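Adenylate isopentenyltransferase (Humulus lupulus, PDB 3A8T) transfers the isopentenyl group of dimethylallyl diphosphate to ATP, ADP or AMP, a step in cytokinin biosynthesis. Local coordinates at residues M46-T51 and K280-K285. Sequence-based numbering, arbitrary orientation.
Sequences MGATGT and KRQIGK. With ATP (adenosine-5'-triphosphate), chain B; PO4 (phosphate ion), chain C.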
# COMPACT_ATOMS: atom_id res chain seq x y z
N MET A 46 4.07 2.19 9.61
CA MET A 46 2.68 2.56 9.41
C MET A 46 2.38 3.91 8.75
O MET A 46 3.20 4.84 8.76
CB MET A 46 1.96 2.53 10.75
CG MET A 46 1.56 1.15 11.23
SD MET A 46 0.69 1.25 12.83
CE MET A 46 1.71 2.46 13.46
N GLY A 47 1.17 4.01 8.22
CA GLY A 47 0.74 5.22 7.56
C GLY A 47 -0.23 4.92 6.43
O GLY A 47 -0.36 3.78 5.95
N ALA A 48 -0.94 5.96 6.02
CA ALA A 48 -1.88 5.83 4.92
C ALA A 48 -1.12 5.47 3.64
O ALA A 48 0.12 5.56 3.59
CB ALA A 48 -2.65 7.15 4.72
N THR A 49 -1.89 5.07 2.62
CA THR A 49 -1.44 4.71 1.29
C THR A 49 -0.61 5.82 0.67
O THR A 49 -1.00 6.99 0.68
CB THR A 49 -2.65 4.46 0.39
OG1 THR A 49 -2.23 4.35 -0.98
CG2 THR A 49 -3.67 5.59 0.54
N GLY A 50 0.54 5.46 0.12
CA GLY A 50 1.38 6.43 -0.51
C GLY A 50 2.17 7.35 0.40
O GLY A 50 2.72 8.32 -0.11
N THR A 51 2.27 7.08 1.70
CA THR A 51 3.07 7.97 2.52
C THR A 51 4.61 7.66 2.49
O THR A 51 5.36 8.20 3.27
CB THR A 51 2.61 8.00 4.01
OG1 THR A 51 2.59 6.66 4.51
CG2 THR A 51 1.25 8.66 4.17
N LYS A 280 -8.27 8.79 4.08
CA LYS A 280 -8.92 9.35 5.24
C LYS A 280 -9.30 8.28 6.23
O LYS A 280 -9.16 8.47 7.45
CB LYS A 280 -10.16 10.14 4.84
CG LYS A 280 -9.96 11.30 3.89
CD LYS A 280 -11.21 12.20 3.98
CE LYS A 280 -11.28 13.30 2.93
NZ LYS A 280 -10.11 14.19 2.94
N ARG A 281 -9.81 7.16 5.73
CA ARG A 281 -10.21 6.09 6.66
C ARG A 281 -9.01 5.43 7.35
O ARG A 281 -9.13 4.95 8.46
CB ARG A 281 -11.03 5.02 5.94
CG ARG A 281 -12.38 5.52 5.50
CD ARG A 281 -13.26 4.41 4.92
NE ARG A 281 -12.75 3.81 3.68
CZ ARG A 281 -13.06 4.20 2.43
NH1 ARG A 281 -13.90 5.22 2.21
NH2 ARG A 281 -12.57 3.52 1.40
N GLN A 282 -7.87 5.40 6.67
CA GLN A 282 -6.66 4.83 7.21
C GLN A 282 -6.10 5.66 8.34
O GLN A 282 -5.72 5.12 9.37
CB GLN A 282 -5.63 4.69 6.11
CG GLN A 282 -5.97 3.55 5.16
CD GLN A 282 -4.95 3.40 4.06
OE1 GLN A 282 -4.55 4.39 3.45
NE2 GLN A 282 -4.55 2.15 3.78
N ILE A 283 -6.05 6.97 8.13
CA ILE A 283 -5.56 7.92 9.11
C ILE A 283 -6.40 7.86 10.38
O ILE A 283 -5.85 7.72 11.47
CB ILE A 283 -5.62 9.34 8.52
CG1 ILE A 283 -4.61 9.46 7.38
CG2 ILE A 283 -5.42 10.36 9.59
CD1 ILE A 283 -4.87 10.68 6.48
N GLY A 284 -7.73 7.93 10.24
CA GLY A 284 -8.59 7.89 11.39
C GLY A 284 -8.38 6.62 12.15
O GLY A 284 -8.32 6.58 13.38
N LYS A 285 -8.25 5.55 11.39
CA LYS A 285 -8.00 4.24 11.94
C LYS A 285 -6.66 4.29 12.71
O LYS A 285 -6.55 3.81 13.86
CB LYS A 285 -7.95 3.30 10.76
CG LYS A 285 -7.95 1.81 11.02
CD LYS A 285 -8.26 1.10 9.71
CE LYS A 285 -9.64 1.50 9.22
NZ LYS A 285 -10.21 0.54 8.21
PG ATP B . -10.91 -2.80 5.45
O1G ATP B . -10.87 -4.01 6.33
O2G ATP B . -11.51 -3.27 4.01
O3G ATP B . -11.90 -1.69 6.07
PB ATP B . -8.19 -2.89 5.86
O1B ATP B . -7.84 -2.45 7.18
O2B ATP B . -8.54 -4.40 5.93
O3B ATP B . -9.43 -2.06 5.29
PA ATP B . -6.79 -1.47 3.87
O1A ATP B . -7.23 -0.19 4.40
O2A ATP B . -5.22 -1.29 3.48
O3A ATP B . -6.88 -2.74 4.92
O5' ATP B . -7.50 -1.83 2.45
C5' ATP B . -8.87 -1.54 2.41
C4' ATP B . -9.25 -1.40 0.95
O4' ATP B . -8.46 -0.35 0.37
C3' ATP B . -8.93 -2.65 0.08
O3' ATP B . -10.01 -3.58 0.11
C2' ATP B . -8.69 -2.03 -1.30
O2' ATP B . -9.90 -1.87 -1.97
C1' ATP B . -8.07 -0.68 -1.02
N9 ATP B . -6.59 -0.75 -1.14
C8 ATP B . -5.67 -0.94 -0.11
N7 ATP B . -4.45 -1.06 -0.58
C5 ATP B . -4.48 -0.96 -1.94
C6 ATP B . -3.52 -1.02 -3.02
N6 ATP B . -2.18 -1.22 -2.80
N1 ATP B . -3.97 -0.87 -4.28
C2 ATP B . -5.26 -0.67 -4.54
N3 ATP B . -6.19 -0.61 -3.58
C4 ATP B . -5.87 -0.75 -2.31
P PO4 C . 3.57 3.42 0.56
O1 PO4 C . 4.40 2.18 0.57
O2 PO4 C . 2.20 3.09 0.09
O3 PO4 C . 3.51 4.00 1.93
O4 PO4 C . 4.19 4.41 -0.35
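Gln282 of helix 257-289 reaches the P-loop (Walker A) at Ala48 and Thr49. This loop joins strand 41-46 to helix 53-61. Gly47 to Thr51 are part of an ATP-binding site, but in this crystal the loop cradles a phosphate ion, probably picked up from the crystallisation medium. The ATP lies on the other side of Gln282, which lines its pocket. The Gln282 CB rests on Ala48, 4.1 Å from both CA and CB of that residue. CG lies anti to the carbonyl carbon (chi1 -74°) and the chain runs on extended, which carries the amide past Ala48 to the Thr49 backbone. CG passes 4.0 Å from O1A of the ATP alpha-phosphate. At the tip OE1 accepts a hydrogen bond from Thr49 N, 2.9 Å long. The N-H points well at the oxygen (160°), but the donor is tilted 31° from the amide plane. Thr49 CG2 also touches OE1, and the Gln282 chain runs roughly perpendicular to the Thr49 side chain. NE2 is near ATP O2A and makes a weak hydrogen bond to Gly138 O. With an alanine here, Thr49 N would probably lose this acceptor, and a gap would open where the amide lay against Thr49 CG2 and Ala48 CA. The next residue, Ile283, adds an apolar touch, its CG1 4.0 Å from Ala48 CB. Arg194 of helix 184-201 binds Thr49 OG1. The loop itself makes a type II turn from Ala48 to Thr51, and Gly50 N donates to the phosphate ion. Ala48 O accepts from Thr51 N and bonds to Lys53 NZ; Thr51 OG1 also donates to it, 2.9 Å from Ala48 O in the carbonyl plane.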